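Local coordinates for xyloglucanase (Paenibacillus pabuli, PDB 2JEQ), which hydrolyses, as a family 5 glycoside hydrolase of TIM-barrel type, the beta-1,4-linked glucan backbone of xyloglucan, at residues Met180-Asp185 and Gly226-Ile231; Ile261-Tyr266 and Val319-Phe324. One frame throughout, in Å; residues are numbered along the deposited sequence.

Contact 1: residues Met180-Asp185 and Gly226-Ile231; sequences MNEVFD and GWNTNI. With BGC (beta-D-glucopyranose), chain B.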
loop_
_atom_site.group_PDB
_atom_site.type_symbol
_atom_site.label_atom_id
_atom_site.label_comp_id
_atom_site.label_asym_id
_atom_site.label_seq_id
_atom_site.Cartn_x
_atom_site.Cartn_y
_atom_site.Cartn_z
ATOM N N MET A 180 -3.366 -7.672 -2.464
ATOM C CA MET A 180 -4.382 -6.759 -2.929
ATOM C C MET A 180 -4.190 -5.470 -2.158
ATOM O O MET A 180 -3.262 -5.363 -1.336
ATOM C CB MET A 180 -5.788 -7.346 -2.742
ATOM C CG MET A 180 -6.053 -7.871 -1.343
ATOM S SD MET A 180 -7.248 -9.246 -1.406
ATOM C CE MET A 180 -7.704 -9.192 0.318
ATOM N N ASN A 181 -5.051 -4.503 -2.424
ATOM C CA ASN A 181 -4.857 -3.155 -1.910
ATOM C C ASN A 181 -5.881 -2.915 -0.819
ATOM O O ASN A 181 -5.741 -3.469 0.270
ATOM C CB ASN A 181 -4.928 -2.101 -3.024
ATOM C CG ASN A 181 -4.901 -0.672 -2.482
ATOM O OD1 ASN A 181 -4.124 -0.347 -1.584
ATOM N ND2 ASN A 181 -5.794 0.170 -2.995
ATOM N N GLU A 182 -6.921 -2.138 -1.116
ATOM C CA GLU A 182 -7.995 -1.884 -0.136
ATOM C C GLU A 182 -9.272 -2.616 -0.532
ATOM O O GLU A 182 -10.018 -2.189 -1.431
ATOM C CB GLU A 182 -8.259 -0.385 0.026
ATOM C CG GLU A 182 -7.105 0.414 0.618
ATOM C CD GLU A 182 -7.392 1.918 0.703
ATOM O OE1 GLU A 182 -8.320 2.427 -0.004
ATOM O OE2 GLU A 182 -6.632 2.595 1.450
ATOM N N VAL A 183 -9.537 -3.719 0.147
ATOM C CA VAL A 183 -10.569 -4.620 -0.312
ATOM C C VAL A 183 -11.717 -4.641 0.701
ATOM O O VAL A 183 -11.511 -4.981 1.857
ATOM C CB VAL A 183 -9.998 -6.058 -0.603
ATOM C CG1 VAL A 183 -11.107 -7.051 -0.896
ATOM C CG2 VAL A 183 -8.985 -6.020 -1.735
ATOM N N PHE A 184 -12.902 -4.252 0.224
ATOM C CA PHE A 184 -14.122 -4.145 1.004
ATOM C C PHE A 184 -15.355 -3.994 0.094
ATOM O O PHE A 184 -15.239 -4.071 -1.140
ATOM C CB PHE A 184 -14.005 -3.083 2.127
ATOM C CG PHE A 184 -14.266 -1.644 1.697
ATOM C CD1 PHE A 184 -13.605 -1.071 0.612
ATOM C CD2 PHE A 184 -15.153 -0.862 2.425
ATOM C CE1 PHE A 184 -13.855 0.270 0.223
ATOM C CE2 PHE A 184 -15.424 0.485 2.057
ATOM C CZ PHE A 184 -14.764 1.048 0.958
ATOM N N ASP A 185 -16.535 -3.818 0.690
ATOM C CA ASP A 185 -17.783 -3.786 -0.086
ATOM C C ASP A 185 -18.260 -2.389 -0.451
ATOM O O ASP A 185 -19.380 -2.221 -0.953
ATOM C CB ASP A 185 -18.909 -4.575 0.634
ATOM C CG ASP A 185 -19.192 -4.073 2.065
ATOM O OD1 ASP A 185 -18.406 -3.247 2.605
ATOM O OD2 ASP A 185 -20.222 -4.517 2.667
ATOM N N GLY A 226 -6.066 -6.792 5.858
ATOM C CA GLY A 226 -7.430 -7.122 6.278
ATOM C C GLY A 226 -8.423 -6.190 5.597
ATOM O O GLY A 226 -8.135 -5.614 4.508
ATOM N N TRP A 227 -9.589 -6.069 6.227
ATOM C CA TRP A 227 -10.726 -5.338 5.707
ATOM C C TRP A 227 -10.443 -3.847 5.495
ATOM O O TRP A 227 -10.171 -3.108 6.459
ATOM C CB TRP A 227 -11.909 -5.468 6.664
ATOM C CG TRP A 227 -13.218 -4.932 6.097
ATOM C CD1 TRP A 227 -13.783 -3.707 6.320
ATOM C CD2 TRP A 227 -14.102 -5.625 5.219
ATOM N NE1 TRP A 227 -14.982 -3.599 5.637
ATOM C CE2 TRP A 227 -15.203 -4.769 4.961
ATOM C CE3 TRP A 227 -14.091 -6.907 4.650
ATOM C CZ2 TRP A 227 -16.270 -5.142 4.125
ATOM C CZ3 TRP A 227 -15.161 -7.280 3.822
ATOM C CH2 TRP A 227 -16.226 -6.396 3.558
ATOM N N ASN A 228 -10.538 -3.417 4.243
ATOM C CA ASN A 228 -10.300 -2.008 3.834
ATOM C C ASN A 228 -8.976 -1.440 4.324
ATOM O O ASN A 228 -8.871 -0.240 4.575
ATOM C CB ASN A 228 -11.456 -1.135 4.315
ATOM C CG ASN A 228 -11.661 0.122 3.473
ATOM O OD1 ASN A 228 -11.270 0.186 2.311
ATOM N ND2 ASN A 228 -12.315 1.118 4.065
ATOM N N THR A 229 -7.953 -2.295 4.415
ATOM C CA THR A 229 -6.694 -1.989 5.145
ATOM C C THR A 229 -6.929 -1.214 6.463
ATOM O O THR A 229 -6.178 -0.303 6.805
ATOM C CB THR A 229 -5.669 -1.187 4.299
ATOM O OG1 THR A 229 -6.294 -0.014 3.771
ATOM C CG2 THR A 229 -5.085 -2.013 3.167
ATOM N N ASN A 230 -7.987 -1.550 7.177
ATOM C CA ASN A 230 -8.377 -0.803 8.358
ATOM C C ASN A 230 -7.880 -1.508 9.630
ATOM O O ASN A 230 -8.231 -2.656 9.887
ATOM C CB ASN A 230 -9.897 -0.604 8.340
ATOM C CG ASN A 230 -10.445 0.141 9.589
ATOM O OD1 ASN A 230 -10.550 -0.425 10.693
ATOM N ND2 ASN A 230 -10.858 1.387 9.388
ATOM N N ILE A 231 -7.057 -0.816 10.417
ATOM C CA ILE A 231 -6.452 -1.398 11.641
ATOM C C ILE A 231 -7.491 -2.030 12.580
ATOM O O ILE A 231 -7.301 -3.146 13.040
ATOM C CB ILE A 231 -5.592 -0.356 12.425
ATOM C CG1 ILE A 231 -4.286 -0.060 11.681
ATOM C CG2 ILE A 231 -5.240 -0.868 13.816
ATOM C CD1 ILE A 231 -3.618 1.286 12.077
HETATM C C2 BGC B . -5.708 4.281 -2.216
HETATM C C3 BGC B . -5.186 5.251 -3.269
HETATM C C4 BGC B . -5.830 6.650 -3.122
HETATM C C5 BGC B . -5.764 7.113 -1.652
HETATM C C6 BGC B . -6.321 8.508 -1.315
HETATM C C1 BGC B . -5.536 5.005 -0.893
HETATM O O1 BGC B . -5.710 4.177 0.226
HETATM O O2 BGC B . -4.984 3.065 -2.253
HETATM O O3 BGC B . -5.454 4.717 -4.535
HETATM O O4 BGC B . -5.172 7.555 -3.981
HETATM O O5 BGC B . -6.429 6.097 -0.910
HETATM O O6 BGC B . -7.676 8.640 -1.721
HETATM O O HOH W 1 -7.874 -4.454 1.894
HETATM O O HOH W 2 -11.113 2.370 0.952
#

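Contact 2: residues Ile261-Tyr266 and Val319-Phe324; sequences ISAHYY and VVIGEF. With BGC (beta-D-glucopyranose), chain B.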
loop_
_atom_site.group_PDB
_atom_site.type_symbol
_atom_site.label_atom_id
_atom_site.label_comp_id
_atom_site.label_asym_id
_atom_site.label_seq_id
_atom_site.Cartn_x
_atom_site.Cartn_y
_atom_site.Cartn_z
ATOM N N ILE A 261 1.826 -8.201 7.273
ATOM C CA ILE A 261 0.449 -7.695 7.347
ATOM C C ILE A 261 0.439 -6.227 6.951
ATOM O O ILE A 261 1.266 -5.463 7.424
ATOM C CB ILE A 261 -0.133 -7.815 8.790
ATOM C CG1 ILE A 261 0.069 -9.235 9.346
ATOM C CG2 ILE A 261 -1.610 -7.363 8.818
ATOM C CD1 ILE A 261 -0.404 -10.372 8.420
ATOM N N SER A 262 -0.523 -5.872 6.097
ATOM C CA SER A 262 -0.764 -4.513 5.625
ATOM C C SER A 262 -1.879 -3.789 6.388
ATOM O O SER A 262 -2.877 -4.389 6.805
ATOM C CB SER A 262 -1.173 -4.558 4.159
ATOM O OG SER A 262 -1.518 -3.280 3.679
ATOM N N ALA A 263 -1.681 -2.489 6.550
ATOM C CA ALA A 263 -2.699 -1.564 6.959
ATOM C C ALA A 263 -2.262 -0.209 6.392
ATOM O O ALA A 263 -1.090 0.014 6.075
ATOM C CB ALA A 263 -2.811 -1.495 8.467
ATOM N N HIS A 264 -3.234 0.658 6.245
ATOM C CA HIS A 264 -3.039 2.026 5.802
ATOM C C HIS A 264 -3.574 2.867 6.935
ATOM O O HIS A 264 -4.381 2.396 7.746
ATOM C CB HIS A 264 -3.875 2.301 4.535
ATOM C CG HIS A 264 -3.446 1.515 3.340
ATOM N ND1 HIS A 264 -4.154 1.516 2.157
ATOM C CD2 HIS A 264 -2.387 0.688 3.145
ATOM C CE1 HIS A 264 -3.534 0.745 1.283
ATOM N NE2 HIS A 264 -2.460 0.236 1.858
ATOM N N TYR A 265 -3.149 4.120 6.957
ATOM C CA TYR A 265 -3.471 5.039 8.006
ATOM C C TYR A 265 -3.658 6.450 7.434
ATOM O O TYR A 265 -2.709 7.041 6.905
ATOM C CB TYR A 265 -2.332 5.024 9.033
ATOM C CG TYR A 265 -2.730 5.683 10.313
ATOM C CD1 TYR A 265 -3.628 5.057 11.183
ATOM C CD2 TYR A 265 -2.259 6.947 10.642
ATOM C CE1 TYR A 265 -4.020 5.652 12.370
ATOM C CE2 TYR A 265 -2.668 7.573 11.845
ATOM C CZ TYR A 265 -3.541 6.901 12.702
ATOM O OH TYR A 265 -3.961 7.479 13.896
ATOM N N TYR A 266 -4.879 6.970 7.518
ATOM C CA TYR A 266 -5.178 8.344 7.134
ATOM C C TYR A 266 -6.093 9.000 8.175
ATOM O O TYR A 266 -6.933 9.832 7.835
ATOM C CB TYR A 266 -5.901 8.390 5.788
ATOM C CG TYR A 266 -5.121 7.971 4.561
ATOM C CD1 TYR A 266 -4.467 8.918 3.787
ATOM C CD2 TYR A 266 -5.139 6.654 4.121
ATOM C CE1 TYR A 266 -3.775 8.565 2.646
ATOM C CE2 TYR A 266 -4.430 6.268 2.971
ATOM C CZ TYR A 266 -3.762 7.245 2.240
ATOM O OH TYR A 266 -3.098 6.918 1.109
ATOM N N VAL A 319 4.878 -5.804 9.953
ATOM C CA VAL A 319 3.756 -4.965 9.549
ATOM C C VAL A 319 4.216 -3.820 8.654
ATOM O O VAL A 319 5.200 -3.145 8.942
ATOM C CB VAL A 319 2.938 -4.398 10.749
ATOM C CG1 VAL A 319 1.869 -3.360 10.275
ATOM C CG2 VAL A 319 2.222 -5.511 11.459
ATOM N N VAL A 320 3.490 -3.622 7.563
ATOM C CA VAL A 320 3.779 -2.544 6.623
ATOM C C VAL A 320 2.572 -1.611 6.635
ATOM O O VAL A 320 1.480 -2.012 6.261
ATOM C CB VAL A 320 4.073 -3.109 5.168
ATOM C CG1 VAL A 320 4.133 -1.980 4.088
ATOM C CG2 VAL A 320 5.404 -3.933 5.125
ATOM N N ILE A 321 2.780 -0.373 7.061
ATOM C CA ILE A 321 1.816 0.707 6.881
ATOM C C ILE A 321 1.926 1.239 5.429
ATOM O O ILE A 321 2.603 2.232 5.178
ATOM C CB ILE A 321 1.970 1.820 7.984
ATOM C CG1 ILE A 321 1.832 1.246 9.415
ATOM C CG2 ILE A 321 0.932 2.965 7.789
ATOM C CD1 ILE A 321 0.521 0.415 9.702
ATOM N N GLY A 322 1.268 0.552 4.479
ATOM C CA GLY A 322 1.551 0.715 3.046
ATOM C C GLY A 322 1.201 2.063 2.447
ATOM O O GLY A 322 1.716 2.427 1.404
ATOM N N GLU A 323 0.338 2.807 3.142
ATOM C CA GLU A 323 0.013 4.183 2.811
ATOM C C GLU A 323 -0.309 5.008 4.091
ATOM O O GLU A 323 -0.942 4.522 5.055
ATOM C CB GLU A 323 -1.162 4.257 1.801
ATOM C CG GLU A 323 -1.066 3.339 0.600
ATOM C CD GLU A 323 -2.340 3.390 -0.261
ATOM O OE1 GLU A 323 -3.266 4.095 0.179
ATOM O OE2 GLU A 323 -2.411 2.722 -1.338
ATOM N N PHE A 324 0.169 6.256 4.089
ATOM C CA PHE A 324 -0.170 7.287 5.081
ATOM C C PHE A 324 0.150 8.659 4.424
ATOM O O PHE A 324 0.896 8.746 3.422
ATOM C CB PHE A 324 0.606 7.121 6.422
ATOM C CG PHE A 324 2.050 7.570 6.382
ATOM C CD1 PHE A 324 3.044 6.711 5.932
ATOM C CD2 PHE A 324 2.415 8.859 6.804
ATOM C CE1 PHE A 324 4.382 7.128 5.887
ATOM C CE2 PHE A 324 3.750 9.286 6.751
ATOM C CZ PHE A 324 4.736 8.409 6.293
HETATM C C2 BGC B . -5.708 4.281 -2.216
HETATM C C3 BGC B . -5.186 5.251 -3.269
HETATM C C4 BGC B . -5.830 6.650 -3.122
HETATM C C5 BGC B . -5.764 7.113 -1.652
HETATM C C6 BGC B . -6.321 8.508 -1.315
HETATM C C1 BGC B . -5.536 5.005 -0.893
HETATM O O1 BGC B . -5.710 4.177 0.226
HETATM O O2 BGC B . -4.984 3.065 -2.253
HETATM O O3 BGC B . -5.454 4.717 -4.535
HETATM O O4 BGC B . -5.172 7.555 -3.981
HETATM O O5 BGC B . -6.429 6.097 -0.910
HETATM O O6 BGC B . -7.676 8.640 -1.721
#

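Contact 1: residues Met180-Asp185 and Gly226-Ile231
The amide of N228 lies over one face of the F184 ring, the two planes 18° apart, with OD1 nearest CD1 at 3.1 Å and ND2 above the CE2 rim. A water donates to both N228 OD1 and E182 OE1, tying the carbonyl end of this amide to the acid. F184 in turn uses its CB on the indole of W227: CB stands 3.8 Å from the centroid of the five-membered ring, 25° off the normal, a CH-pi contact over the face. With CG between the backbone N and the carbonyl carbon (chi1 83°), the phenyl turns off the indole and takes the amide instead. D185 comes to the edge of the indole, OD1 near its plane and closest to CZ2, the carboxylate steeply inclined to the ring; OD1 also accepts from N187 N. Backbone contact rests on N228 N to V183 O, a nearly straight bond of 3.0 Å. A second water accepts from V183 N and donates to N181 O and G226 O, joining the two barrel loops. Near the sugar, N181 ND2 donates to glucose O2 (3.1 Å), while T229 OG1 sits against E182 CG at 3.3 Å. E182 OE1 is also bonded to Y135 OH and OE2 to H264 ND1; with the Asn-Glu pair just after the fourth barrel strand, this matches the acid/base of family 5 enzymes, so E182 probably serves as proton donor.

Contact 2: residues Ile261-Tyr266 and Val319-Phe324
E323 lies across the face of the H264 imidazole, CG 3.7 Å from the ring centroid of H264 and 12° off its normal, the carboxylate stacked 15° from the ring plane. From the edge of its own ring, Y266 sends OH to E323 OE1 at 3.0 Å, its plane 84° to the carboxylate, although the position of OE1 is less certain. E323 OE2 accepts from glucose O2 (2.8 Å) and forms a salt bridge with R87. CG of E323 is anti to the carbonyl carbon and the chain beyond is extended, which carries the acid to the sugar. These segments are neighbouring parallel strands of the TIM barrel, and a glutamate at the end of its seventh strand is the usual nucleophile of family 5, probably the role of E323. With H264 cut back to an alanine, E323 would probably lose the ring it stacks on, and E182 OE2 its ND1 partner. V320 N bonds to I261 O at 2.9 Å, nearly straight, and Y265 N reaches E323 O at 2.9 Å. On the sheet face that carries A263 and I321, away from H264 and E323, A263 CB meets I321 CD1 at 4.0 Å, and Y265 and F324 pack against helix 336-353.

Contact 1 closes before contact 2 opens along the chain, and their centres lie 10 Å apart in one eight-stranded parallel barrel. Contact 1 joins the loops that follow strands 175-178 and 222-225; contact 2 pairs strands 259-265 and 319-324, so together they span the fourth to the seventh strand. H264 joins the two: besides its side-chain tie to contact 1, its backbone N lies 3.1 Å from T229 O, a probable hydrogen bond. Both contacts bond to the same glucose, N181 from contact 1 and E323 from contact 2, with E182 and E323 placed beside it, consistent with the paired acids of a retaining glycosidase facing one sugar-binding cleft.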